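PDB 2ABW: Pdx2 protein from Plasmodium falciparum, which hydrolyses glutamine to glutamate and ammonia, the latter being channelled to the active site of Pdx1 for pyridoxal 5'-phosphate (vitamin B6) synthesis. Local coordinates for residues G7-Q12 with R59-E64; G51-T56 with C152-Y157; K95-I100 with N108-G113; I182-Q187 with T193-E198. All coordinates share one frame; numbering follows the deposited sequence. Where two conformers were deposited one is given.

Interaction 1 (G7-Q12 with R59-E64); sequences GVLSLQ and RCCAYE
Gln-12, whose backbone N lies 4.1 Å from Cys-60 SG, sends its amide NE2 back to Leu-9 O, closing the turn with a bond of 2.9 Å. The oxygen lies close to the amide plane of Gln-12, whereas NE2 stands above the carbonyl plane of Leu-9, 44° out of it. A long side chain ending in an N-H donor suits this place, because it must double back over the loop to reach the end of the strand. Across the contact Leu-11 CB rests on Cys-60 CB at 3.6 Å, and Leu-11 CD1 reaches along to Cys-60 O. Strand 4-9 belongs to the parallel part of the nine-stranded sheet, and here the loop leaving its C-terminal end meets the last turn of helix 54-60. With SG beside its own backbone N (chi1 -70°), Cys-60 lays the sulfur alongside the Leu-11 backbone, SG standing 3.9 Å from Leu-11 O. Its compact, weakly polar side chain suits a place against main-chain atoms. Deeper in, the branch tip Leu-9 CD2 comes to 4.3 Å from Cys-61 SG, a looser apolar touch. Leu-68 of helix 63-77 packs against both Leu-11 and Cys-61, while Val-57 meets Leu-9 and Gln-12.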
loop_
_atom_site.group_PDB
_atom_site.type_symbol
_atom_site.label_atom_id
_atom_site.label_comp_id
_atom_site.label_asym_id
_atom_site.label_seq_id
_atom_site.Cartn_x
_atom_site.Cartn_y
_atom_site.Cartn_z
ATOM N N GLY A 7 -0.902 3.495 11.374
ATOM C CA GLY A 7 -1.245 2.116 11.723
ATOM C C GLY A 7 -0.798 1.171 10.655
ATOM O O GLY A 7 -0.651 1.548 9.438
ATOM N N VAL A 8 -0.527 -0.067 11.059
ATOM C CA VAL A 8 -0.213 -1.177 10.130
ATOM C C VAL A 8 -1.213 -2.276 10.353
ATOM O O VAL A 8 -1.345 -2.803 11.438
ATOM C CB VAL A 8 1.215 -1.700 10.266
ATOM C CG1 VAL A 8 1.490 -2.875 9.271
ATOM C CG2 VAL A 8 2.218 -0.572 9.969
ATOM N N LEU A 9 -2.001 -2.606 9.331
ATOM C CA LEU A 9 -3.017 -3.693 9.450
ATOM C C LEU A 9 -2.249 -4.961 9.825
ATOM O O LEU A 9 -1.207 -5.258 9.246
ATOM C CB LEU A 9 -3.766 -3.806 8.113
ATOM C CG LEU A 9 -4.991 -4.732 8.294
ATOM C CD1 LEU A 9 -6.145 -4.077 9.061
ATOM C CD2 LEU A 9 -5.511 -5.175 6.912
ATOM N N SER A 10 -2.703 -5.674 10.847
ATOM C CA SER A 10 -1.876 -6.765 11.408
ATOM C C SER A 10 -2.523 -8.126 11.514
ATOM O O SER A 10 -1.872 -9.108 11.963
ATOM C CB SER A 10 -1.362 -6.342 12.752
ATOM O OG SER A 10 -2.404 -6.256 13.699
ATOM N N LEU A 11 -3.771 -8.173 11.120
ATOM C CA LEU A 11 -4.580 -9.377 11.258
ATOM C C LEU A 11 -4.000 -10.587 10.527
ATOM O O LEU A 11 -4.163 -11.711 11.003
ATOM C CB LEU A 11 -5.995 -9.067 10.779
ATOM C CG LEU A 11 -6.727 -8.023 11.655
ATOM C CD1 LEU A 11 -7.945 -7.508 11.027
ATOM C CD2 LEU A 11 -6.963 -8.532 13.047
ATOM N N GLN A 12 -3.358 -10.358 9.382
ATOM C CA GLN A 12 -2.857 -11.386 8.534
ATOM C C GLN A 12 -1.474 -11.874 8.988
ATOM O O GLN A 12 -0.918 -12.841 8.425
ATOM C CB GLN A 12 -2.780 -10.848 7.125
ATOM C CG GLN A 12 -1.706 -9.763 6.893
ATOM C CD GLN A 12 -1.867 -8.384 7.599
ATOM O OE1 GLN A 12 -2.966 -7.887 7.907
ATOM N NE2 GLN A 12 -0.723 -7.724 7.749
ATOM N N ARG A 59 -10.407 -11.574 4.031
ATOM C CA ARG A 59 -11.186 -12.398 4.954
ATOM C C ARG A 59 -11.032 -11.920 6.409
ATOM O O ARG A 59 -11.989 -11.930 7.175
ATOM C CB ARG A 59 -10.613 -13.806 4.843
ATOM C CG ARG A 59 -11.250 -14.790 5.723
ATOM C CD ARG A 59 -10.930 -16.193 5.183
ATOM N NE ARG A 59 -11.654 -16.441 3.932
ATOM C CZ ARG A 59 -11.219 -17.185 2.913
ATOM N NH1 ARG A 59 -10.011 -17.761 2.925
ATOM N NH2 ARG A 59 -12.021 -17.361 1.866
ATOM N N CYS A 60 -9.835 -11.478 6.755
ATOM C CA CYS A 60 -9.607 -10.901 8.103
ATOM C C CYS A 60 -10.518 -9.658 8.387
ATOM O O CYS A 60 -10.890 -9.391 9.547
ATOM C CB CYS A 60 -8.151 -10.492 8.271
ATOM S SG CYS A 60 -6.970 -11.927 8.373
ATOM N N CYS A 61 -10.844 -8.918 7.336
ATOM C CA CYS A 61 -11.692 -7.746 7.450
ATOM C C CYS A 61 -13.161 -8.035 7.386
ATOM O O CYS A 61 -13.996 -7.159 7.546
ATOM C CB CYS A 61 -11.315 -6.718 6.371
ATOM S SG CYS A 61 -9.690 -6.140 6.455
ATOM N N ALA A 62 -13.521 -9.310 7.202
ATOM C CA ALA A 62 -14.902 -9.693 6.963
ATOM C C ALA A 62 -15.686 -10.015 8.236
ATOM O O ALA A 62 -16.908 -10.247 8.204
ATOM C CB ALA A 62 -14.918 -10.910 6.096
ATOM N N TYR A 63 -14.983 -10.056 9.369
ATOM C CA TYR A 63 -15.568 -10.469 10.586
ATOM C C TYR A 63 -16.714 -9.540 10.991
ATOM O O TYR A 63 -16.702 -8.309 10.734
ATOM C CB TYR A 63 -14.535 -10.545 11.735
ATOM C CG TYR A 63 -13.225 -11.314 11.485
ATOM C CD1 TYR A 63 -13.208 -12.587 10.893
ATOM C CD2 TYR A 63 -12.004 -10.764 11.885
ATOM C CE1 TYR A 63 -11.988 -13.283 10.710
ATOM C CE2 TYR A 63 -10.782 -11.439 11.683
ATOM C CZ TYR A 63 -10.793 -12.696 11.112
ATOM O OH TYR A 63 -9.570 -13.331 10.936
ATOM N N GLU A 64 -17.727 -10.122 11.635
ATOM C CA GLU A 64 -18.849 -9.322 12.146
ATOM C C GLU A 64 -19.485 -8.522 10.994
ATOM O O GLU A 64 -19.769 -7.302 11.101
ATOM C CB GLU A 64 -18.440 -8.422 13.320
ATOM C CG GLU A 64 -17.840 -9.191 14.492
ATOM C CD GLU A 64 -17.509 -8.312 15.706
ATOM O OE1 GLU A 64 -18.333 -7.445 16.082
ATOM O OE2 GLU A 64 -16.439 -8.522 16.331
#

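Interaction 2 (G51-T56 with C152-Y157); sequences GGESTT and CIRAPY
Arg-154, Gly-52 and Glu-53 make this small surface contact, in which the arginine does most of the reaching. Its CG is flanked by both N and C of its own backbone (chi1 89°), and from there the chain runs extended to NE, carrying the guanidinium across to the other loop. Arg-154 NH2 arrives 3.5 Å from Gly-52 CA, which lies at the edge of the guanidinium, near its plane; the same NH2 is 3.7 Å from Gly-52 O. Having no side chain, glycine lets the flat group come right up to the main chain. These residues belong to the glutamine pocket: Gly-52, Glu-53 and Ser-54 of the Gly-Gly-Glu-Ser sequence, together with Ile-153 and Arg-154, probably bind L-glutamine, and Gly-52 lies near the side chains of Cys-87 and His-196, nearest atoms about 5 Å apart in each case. Glu-53 occupies the N-cap position of helix 54-60. Its CB leaves away from the arginine's segment, yet Glu-53 CG still stands obliquely to the guanidinium, 4.5 Å from Arg-154 NH2. Glu-53 OE2 and Arg-154 NH1 are 4.9 Å apart, so the opposite charges probably attract through space without their atoms touching.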
loop_
_atom_site.group_PDB
_atom_site.type_symbol
_atom_site.label_atom_id
_atom_site.label_comp_id
_atom_site.label_asym_id
_atom_site.label_seq_id
_atom_site.Cartn_x
_atom_site.Cartn_y
_atom_site.Cartn_z
ATOM N N GLY A 51 0.893 -7.437 3.170
ATOM C CA GLY A 51 0.406 -8.834 3.127
ATOM C C GLY A 51 0.941 -9.514 1.904
ATOM O O GLY A 51 1.268 -8.891 0.886
ATOM N N GLY A 52 1.012 -10.812 2.010
ATOM C CA GLY A 52 1.409 -11.659 0.914
ATOM C C GLY A 52 0.232 -12.052 0.076
ATOM O O GLY A 52 0.378 -12.222 -1.133
ATOM N N GLU A 53 -0.894 -12.250 0.717
ATOM C CA GLU A 53 -2.101 -12.731 0.062
ATOM C C GLU A 53 -3.335 -11.880 0.288
ATOM O O GLU A 53 -3.909 -11.852 1.406
ATOM C CB GLU A 53 -2.445 -14.101 0.629
ATOM C CG GLU A 53 -1.351 -15.111 0.298
ATOM C CD GLU A 53 -1.725 -16.564 0.567
ATOM O OE1 GLU A 53 -2.895 -16.841 0.933
ATOM O OE2 GLU A 53 -0.834 -17.459 0.440
ATOM N N SER A 54 -3.816 -11.323 -0.813
ATOM C CA SER A 54 -4.965 -10.428 -0.743
ATOM C C SER A 54 -6.177 -11.117 -0.173
ATOM O O SER A 54 -6.946 -10.524 0.527
ATOM C CB SER A 54 -5.263 -9.831 -2.096
ATOM O OG SER A 54 -5.550 -10.815 -3.097
ATOM N N THR A 55 -6.427 -12.390 -0.522
ATOM C CA THR A 55 -7.631 -13.024 -0.055
ATOM C C THR A 55 -7.619 -13.202 1.462
ATOM O O THR A 55 -8.663 -13.117 2.130
ATOM C CB THR A 55 -7.947 -14.311 -0.816
ATOM O OG1 THR A 55 -8.356 -13.961 -2.147
ATOM C CG2 THR A 55 -9.039 -15.013 -0.147
ATOM N N THR A 56 -6.445 -13.477 2.005
ATOM C CA THR A 56 -6.317 -13.610 3.457
ATOM C C THR A 56 -6.595 -12.320 4.212
ATOM O O THR A 56 -7.381 -12.347 5.124
ATOM C CB THR A 56 -4.905 -14.048 3.855
ATOM O OG1 THR A 56 -4.620 -15.289 3.196
ATOM C CG2 THR A 56 -4.821 -14.244 5.359
ATOM N N CYS A 152 11.109 -7.184 -5.628
ATOM C CA CYS A 152 9.875 -7.720 -6.133
ATOM C C CYS A 152 9.857 -9.207 -5.924
ATOM O O CYS A 152 10.675 -9.864 -6.489
ATOM C CB CYS A 152 9.800 -7.490 -7.634
ATOM S SG CYS A 152 9.473 -5.752 -8.011
ATOM N N ILE A 153 8.972 -9.681 -5.074
ATOM C CA ILE A 153 8.833 -11.122 -4.819
ATOM C C ILE A 153 7.405 -11.566 -5.106
ATOM O O ILE A 153 6.487 -11.238 -4.371
ATOM C CB ILE A 153 9.253 -11.455 -3.387
ATOM C CG1 ILE A 153 10.702 -11.004 -3.142
ATOM C CG2 ILE A 153 9.245 -12.997 -3.176
ATOM C CD1 ILE A 153 11.120 -11.373 -1.788
ATOM N N ARG A 154 7.260 -12.279 -6.217
ATOM C CA ARG A 154 5.960 -12.684 -6.727
ATOM C C ARG A 154 5.045 -11.458 -6.776
ATOM O O ARG A 154 3.919 -11.464 -6.305
ATOM C CB ARG A 154 5.416 -13.844 -5.869
ATOM C CG ARG A 154 4.575 -13.474 -4.632
ATOM C CD ARG A 154 4.488 -14.681 -3.624
ATOM N NE ARG A 154 3.977 -14.232 -2.311
ATOM C CZ ARG A 154 3.516 -15.045 -1.359
ATOM N NH1 ARG A 154 3.514 -16.372 -1.548
ATOM N NH2 ARG A 154 3.059 -14.534 -0.208
ATOM N N ALA A 155 5.592 -10.371 -7.331
ATOM C CA ALA A 155 4.912 -9.090 -7.278
ATOM C C ALA A 155 3.669 -9.102 -8.145
ATOM O O ALA A 155 3.710 -9.702 -9.236
ATOM C CB ALA A 155 5.824 -7.988 -7.804
ATOM N N PRO A 156 2.603 -8.443 -7.700
ATOM C CA PRO A 156 1.443 -8.310 -8.574
ATOM C C PRO A 156 1.842 -7.391 -9.732
ATOM O O PRO A 156 2.825 -6.626 -9.608
ATOM C CB PRO A 156 0.390 -7.669 -7.683
ATOM C CG PRO A 156 1.132 -6.975 -6.670
ATOM C CD PRO A 156 2.327 -7.817 -6.407
ATOM N N TYR A 157 1.085 -7.473 -10.812
ATOM C CA TYR A 157 1.353 -6.736 -12.034
ATOM C C TYR A 157 0.255 -5.772 -12.326
ATOM O O TYR A 157 -0.891 -6.118 -12.531
ATOM C CB TYR A 157 1.543 -7.717 -13.178
ATOM C CG TYR A 157 1.747 -7.075 -14.511
ATOM C CD1 TYR A 157 2.955 -6.480 -14.844
ATOM C CD2 TYR A 157 0.774 -7.116 -15.461
ATOM C CE1 TYR A 157 3.140 -5.903 -16.105
ATOM C CE2 TYR A 157 0.955 -6.540 -16.708
ATOM C CZ TYR A 157 2.118 -5.925 -16.993
ATOM O OH TYR A 157 2.280 -5.375 -18.256
#

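Interaction 3 (K95-I100 with N108-G113); sequences KNVENI and NKFSFG
Phe-110 reaches from the long connection between strands 94-98 and 115-120 to meet Val-97 and Ile-100, so that the connection folds back over the end of the small three-stranded sheet. From CB the chain sets out with CG anti to the backbone N (chi1 -176°), which aims the ring toward the strand end. Ile-100 approaches from the opposite direction and brings CD1 over one face of the ring, offset toward the rim. Phe-110 CD2 is 3.8 Å from Ile-100 CD1, Phe-110 CE2 is 3.6 Å from it and Phe-110 CZ again 3.8 Å. Ile-100 CD1 lies 3.9 Å from the centroid of the Phe-110 ring and 21° off the ring normal, a CH-pi contact. Phe-110 CE2 also meets Val-97 CG1 obliquely at 4.2 Å. A flat aromatic suits this place because it offers a broad surface to two branched aliphatic side chains at once, and the slender end of isoleucine can settle on its face. Ser-54 and Thr-55 of helix 54-60 touch the same ring, and Ile-100 also packs against Ser-54 and Arg-121, both of which probably bind glutamine, so this apolar cluster borders the pocket. Beyond the phenylalanine the chain makes an ST turn that ends in a glycine at positive phi: Ser-111 OG accepts a hydrogen bond from Gly-113 N at 2.8 Å.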
loop_
_atom_site.group_PDB
_atom_site.type_symbol
_atom_site.label_atom_id
_atom_site.label_comp_id
_atom_site.label_asym_id
_atom_site.label_seq_id
_atom_site.Cartn_x
_atom_site.Cartn_y
_atom_site.Cartn_z
ATOM N N LYS A 95 -9.071 -1.192 -8.517
ATOM C CA LYS A 95 -10.451 -1.280 -9.093
ATOM C C LYS A 95 -10.807 -2.604 -9.667
ATOM O O LYS A 95 -11.873 -3.207 -9.359
ATOM C CB LYS A 95 -10.611 -0.244 -10.177
ATOM C CG LYS A 95 -12.013 -0.177 -10.794
ATOM C CD LYS A 95 -12.138 0.995 -11.718
ATOM C CE LYS A 95 -13.629 1.261 -12.069
ATOM N NZ LYS A 95 -14.519 0.664 -11.021
ATOM N N ASN A 96 -9.938 -3.117 -10.553
ATOM C CA ASN A 96 -10.145 -4.388 -11.182
ATOM C C ASN A 96 -9.040 -5.314 -10.736
ATOM O O ASN A 96 -7.839 -4.978 -10.872
ATOM C CB ASN A 96 -10.143 -4.265 -12.700
ATOM C CG ASN A 96 -11.202 -3.362 -13.214
ATOM O OD1 ASN A 96 -12.420 -3.498 -12.848
ATOM N ND2 ASN A 96 -10.794 -2.429 -14.089
ATOM N N VAL A 97 -9.383 -6.442 -10.150
ATOM C CA VAL A 97 -8.455 -7.475 -9.783
ATOM C C VAL A 97 -8.586 -8.660 -10.678
ATOM O O VAL A 97 -9.698 -9.216 -10.767
ATOM C CB VAL A 97 -8.553 -7.791 -8.249
ATOM C CG1 VAL A 97 -7.574 -8.871 -7.892
ATOM C CG2 VAL A 97 -8.397 -6.478 -7.316
ATOM N N GLU A 98 -7.464 -9.124 -11.230
ATOM C CA GLU A 98 -7.428 -10.297 -12.123
ATOM C C GLU A 98 -6.569 -11.423 -11.571
ATOM O O GLU A 98 -5.553 -11.231 -10.901
ATOM C CB GLU A 98 -6.910 -9.878 -13.484
ATOM C CG GLU A 98 -7.825 -8.848 -14.124
ATOM C CD GLU A 98 -7.376 -8.344 -15.500
ATOM O OE1 GLU A 98 -6.200 -8.482 -15.832
ATOM O OE2 GLU A 98 -8.203 -7.741 -16.213
ATOM N N ASN A 99 -7.009 -12.639 -11.843
ATOM C CA ASN A 99 -6.229 -13.834 -11.525
ATOM C C ASN A 99 -6.073 -14.167 -10.053
ATOM O O ASN A 99 -5.125 -14.880 -9.666
ATOM C CB ASN A 99 -4.861 -13.804 -12.214
ATOM C CG ASN A 99 -4.202 -15.172 -12.269
ATOM O OD1 ASN A 99 -4.851 -16.187 -12.585
ATOM N ND2 ASN A 99 -2.909 -15.213 -11.965
ATOM N N ILE A 100 -7.009 -13.675 -9.251
ATOM C CA ILE A 100 -7.020 -14.041 -7.827
ATOM C C ILE A 100 -7.566 -15.454 -7.460
ATOM O O ILE A 100 -7.568 -15.836 -6.289
ATOM C CB ILE A 100 -7.647 -12.914 -6.968
ATOM C CG1 ILE A 100 -8.826 -12.231 -7.653
ATOM C CG2 ILE A 100 -6.529 -11.822 -6.731
ATOM C CD1 ILE A 100 -9.747 -11.429 -6.789
ATOM N N ASN A 108 -18.201 -8.255 -5.495
ATOM C CA ASN A 108 -17.699 -6.971 -5.834
ATOM C C ASN A 108 -17.359 -6.195 -4.578
ATOM O O ASN A 108 -16.951 -5.038 -4.689
ATOM C CB ASN A 108 -18.608 -6.191 -6.822
ATOM C CG ASN A 108 -19.930 -5.808 -6.254
ATOM O OD1 ASN A 108 -20.864 -5.432 -7.000
ATOM N ND2 ASN A 108 -20.057 -5.892 -4.974
ATOM N N LYS A 109 -17.413 -6.858 -3.413
ATOM C CA LYS A 109 -16.902 -6.230 -2.204
ATOM C C LYS A 109 -15.498 -6.756 -1.877
ATOM O O LYS A 109 -15.068 -6.576 -0.774
ATOM C CB LYS A 109 -17.873 -6.404 -1.021
ATOM C CG LYS A 109 -19.227 -5.574 -1.083
ATOM C CD LYS A 109 -20.066 -5.515 0.253
ATOM C CE LYS A 109 -19.372 -4.821 1.509
ATOM N NZ LYS A 109 -19.884 -5.146 3.010
ATOM N N PHE A 110 -14.810 -7.367 -2.817
ATOM C CA PHE A 110 -13.445 -7.817 -2.577
ATOM C C PHE A 110 -12.441 -6.677 -2.294
ATOM O O PHE A 110 -11.763 -6.694 -1.273
ATOM C CB PHE A 110 -12.894 -8.612 -3.743
ATOM C CG PHE A 110 -11.523 -9.188 -3.503
ATOM C CD1 PHE A 110 -11.382 -10.327 -2.706
ATOM C CD2 PHE A 110 -10.392 -8.703 -4.171
ATOM C CE1 PHE A 110 -10.114 -10.896 -2.518
ATOM C CE2 PHE A 110 -9.126 -9.285 -3.991
ATOM C CZ PHE A 110 -8.999 -10.357 -3.178
ATOM N N SER A 111 -12.283 -5.756 -3.244
ATOM C CA SER A 111 -11.403 -4.636 -3.074
ATOM C C SER A 111 -12.013 -3.537 -2.170
ATOM O O SER A 111 -13.245 -3.330 -2.131
ATOM C CB SER A 111 -11.101 -3.990 -4.406
ATOM O OG SER A 111 -10.172 -2.928 -4.312
ATOM N N PHE A 112 -11.098 -2.858 -1.480
ATOM C CA PHE A 112 -11.433 -1.575 -0.757
ATOM C C PHE A 112 -11.551 -0.458 -1.739
ATOM O O PHE A 112 -12.170 0.587 -1.411
ATOM C CB PHE A 112 -10.420 -1.188 0.315
ATOM C CG PHE A 112 -10.061 -2.241 1.284
ATOM C CD1 PHE A 112 -10.970 -2.768 2.168
ATOM C CD2 PHE A 112 -8.744 -2.652 1.404
ATOM C CE1 PHE A 112 -10.648 -3.740 3.087
ATOM C CE2 PHE A 112 -8.412 -3.586 2.282
ATOM C CZ PHE A 112 -9.357 -4.187 3.150
ATOM N N GLY A 113 -10.930 -0.578 -2.911
ATOM C CA GLY A 113 -10.861 0.538 -3.876
ATOM C C GLY A 113 -9.861 1.624 -3.460
ATOM O O GLY A 113 -9.272 1.531 -2.370
#

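Interaction 4 (I182-Q187 with T193-E198); sequences IAAVEQ and TVFHPE
Phe-195 tucks CG into the position flanked on both sides by its own main chain (chi1 51°), which folds the ring back toward the strand, beside Ala-183 and Ala-184. Val-194 turns CG2 into the equivalent site (chi1 -52° for CG1), and this branch, Val-194 CG2, comes 3.7 Å from Ala-183 O. That carbonyl oxygen, Ala-183 O, gathers several neighbours: Val-194 N donates a bond of 3.0 Å to it, Thr-193 CA makes a CA-H...O contact, and Phe-195 CE2 stands 3.5 Å away. Phe-195 CE2 also packs at 4.0 Å on Ala-183 CB. Ala-184 and Thr-193 form an antiparallel non-hydrogen-bonded pair, their side chains on the same face, with Ala-184 CB 3.8 Å from Thr-193 CG2. Alanines suit these two positions because their small methyls let the ring lie close to the strand. They also form a classic beta bulge opposite Ala-170 of the adjacent strand 167-174. Thr-193 serves both sides of its nature, packing with its methyl while OG1 hydrogen-bonds with Thr-86 and Trp-84. The Phe-195 ring meets Phe-205 edge-to-face. Beyond this buried step the chain presents His-196, and His-196 ND1 donates to Glu-198 OE2 at 2.7 Å, near the imidazole plane and onto the syn lone pair of the carboxylate. His-196 also touches Cys-87, the probable nucleophile, an arrangement consistent with the Cys-His-Glu triad of class I glutamine amidotransferases.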
loop_
_atom_site.group_PDB
_atom_site.type_symbol
_atom_site.label_atom_id
_atom_site.label_comp_id
_atom_site.label_asym_id
_atom_site.label_seq_id
_atom_site.Cartn_x
_atom_site.Cartn_y
_atom_site.Cartn_z
ATOM N N ILE A 182 5.221 -0.869 -14.066
ATOM C CA ILE A 182 4.794 0.099 -13.055
ATOM C C ILE A 182 4.959 -0.524 -11.677
ATOM O O ILE A 182 4.347 -1.541 -11.378
ATOM C CB ILE A 182 3.334 0.508 -13.281
ATOM C CG1 ILE A 182 3.173 1.143 -14.671
ATOM C CG2 ILE A 182 2.832 1.479 -12.147
ATOM C CD1 ILE A 182 1.712 1.458 -15.058
ATOM N N ALA A 183 5.794 0.124 -10.849
ATOM C CA ALA A 183 6.094 -0.338 -9.516
ATOM C C ALA A 183 5.265 0.352 -8.405
ATOM O O ALA A 183 5.028 -0.248 -7.373
ATOM C CB ALA A 183 7.624 -0.223 -9.228
ATOM N N ALA A 184 4.943 1.624 -8.603
ATOM C CA ALA A 184 4.259 2.423 -7.591
ATOM C C ALA A 184 3.377 3.402 -8.281
ATOM O O ALA A 184 3.679 3.999 -9.327
ATOM C CB ALA A 184 5.254 3.119 -6.763
ATOM N N VAL A 185 2.169 3.552 -7.718
ATOM C CA VAL A 185 1.188 4.537 -8.198
ATOM C C VAL A 185 0.649 5.312 -7.017
ATOM O O VAL A 185 0.662 4.806 -5.875
ATOM C CB VAL A 185 -0.004 3.860 -8.926
ATOM C CG1 VAL A 185 0.494 3.308 -10.288
ATOM C CG2 VAL A 185 -0.703 2.775 -8.140
ATOM N N GLU A 186 0.143 6.492 -7.299
ATOM C CA GLU A 186 -0.459 7.312 -6.257
ATOM C C GLU A 186 -1.701 7.960 -6.831
ATOM O O GLU A 186 -1.680 8.505 -7.951
ATOM C CB GLU A 186 0.584 8.348 -5.781
ATOM C CG GLU A 186 0.103 9.154 -4.537
ATOM C CD GLU A 186 1.243 9.937 -3.887
ATOM O OE1 GLU A 186 2.301 10.121 -4.558
ATOM O OE2 GLU A 186 1.077 10.465 -2.800
ATOM N N GLN A 187 -2.778 7.985 -6.079
ATOM C CA GLN A 187 -4.032 8.595 -6.567
ATOM C C GLN A 187 -4.704 9.203 -5.333
ATOM O O GLN A 187 -5.068 8.451 -4.443
ATOM C CB GLN A 187 -4.989 7.589 -7.188
ATOM C CG GLN A 187 -6.225 8.284 -7.795
ATOM C CD GLN A 187 -7.128 7.352 -8.455
ATOM O OE1 GLN A 187 -6.853 6.131 -8.548
ATOM N NE2 GLN A 187 -8.294 7.895 -8.898
ATOM N N THR A 193 2.186 0.079 -3.946
ATOM C CA THR A 193 3.484 -0.472 -4.405
ATOM C C THR A 193 3.379 -1.942 -4.574
ATOM O O THR A 193 2.666 -2.629 -3.802
ATOM C CB THR A 193 4.567 -0.109 -3.393
ATOM O OG1 THR A 193 4.192 -0.533 -2.053
ATOM C CG2 THR A 193 4.845 1.420 -3.429
ATOM N N VAL A 194 3.986 -2.463 -5.648
ATOM C CA VAL A 194 3.917 -3.908 -5.907
ATOM C C VAL A 194 5.018 -4.695 -5.205
ATOM O O VAL A 194 5.027 -5.948 -5.208
ATOM C CB VAL A 194 3.938 -4.201 -7.410
ATOM C CG1 VAL A 194 2.861 -3.390 -8.179
ATOM C CG2 VAL A 194 5.348 -3.855 -7.995
ATOM N N PHE A 195 6.010 -4.003 -4.719
ATOM C CA PHE A 195 7.248 -4.564 -4.108
ATOM C C PHE A 195 7.113 -4.626 -2.585
ATOM O O PHE A 195 6.102 -4.206 -2.017
ATOM C CB PHE A 195 8.475 -3.763 -4.551
ATOM C CG PHE A 195 8.360 -2.259 -4.365
ATOM C CD1 PHE A 195 8.744 -1.663 -3.182
ATOM C CD2 PHE A 195 7.900 -1.465 -5.392
ATOM C CE1 PHE A 195 8.663 -0.300 -3.013
ATOM C CE2 PHE A 195 7.819 -0.106 -5.231
ATOM C CZ PHE A 195 8.198 0.496 -4.048
ATOM N N HIS A 196 8.132 -5.173 -1.963
ATOM C CA HIS A 196 8.239 -5.318 -0.508
ATOM C C HIS A 196 9.172 -4.278 0.055
ATOM O O HIS A 196 10.370 -4.494 0.161
ATOM C CB HIS A 196 8.783 -6.715 -0.180
ATOM C CG HIS A 196 7.738 -7.752 -0.215
ATOM N ND1 HIS A 196 7.045 -8.127 0.912
ATOM C CD2 HIS A 196 7.228 -8.472 -1.240
ATOM C CE1 HIS A 196 6.179 -9.075 0.584
ATOM N NE2 HIS A 196 6.244 -9.280 -0.726
ATOM N N PRO A 197 8.617 -3.105 0.449
ATOM C CA PRO A 197 9.492 -2.001 0.900
ATOM C C PRO A 197 10.167 -2.300 2.200
ATOM O O PRO A 197 11.158 -1.655 2.573
ATOM C CB PRO A 197 8.460 -0.881 1.135
ATOM C CG PRO A 197 7.177 -1.564 1.457
ATOM C CD PRO A 197 7.196 -2.822 0.643
ATOM N N GLU A 198 9.703 -3.332 2.901
ATOM C CA GLU A 198 10.278 -3.710 4.179
ATOM C C GLU A 198 11.454 -4.633 4.078
ATOM O O GLU A 198 12.130 -4.876 5.115
ATOM C CB GLU A 198 9.178 -4.287 5.059
ATOM C CG GLU A 198 8.844 -5.721 4.820
ATOM C CD GLU A 198 8.115 -6.091 3.494
ATOM O OE1 GLU A 198 7.899 -5.246 2.592
ATOM O OE2 GLU A 198 7.822 -7.329 3.411
#

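In the fold
Interactions 1, 2 and 4 all reach the nine-stranded sheet, whereas interaction 3 belongs to the small three-stranded one. Helix 54-60 is shared by interactions 1 and 2, whose segments alternate along the chain; interaction 3 is nested within the loop that interaction 2 closes, and interaction 4 follows last. The centres of interactions 2 and 4 are about 11 Å apart. Those of interactions 2 and 3 are about 13 Å apart, and those of interactions 1 and 4 about 21 Å. Interaction 2 touches both 3 and 4, so the probable glutamine-binding loops are wedged between the apolar cluster of 95-100 and 108-113 and the triad-bearing turn, while interaction 1 joins interaction 3 through Cys-61 and Phe-112.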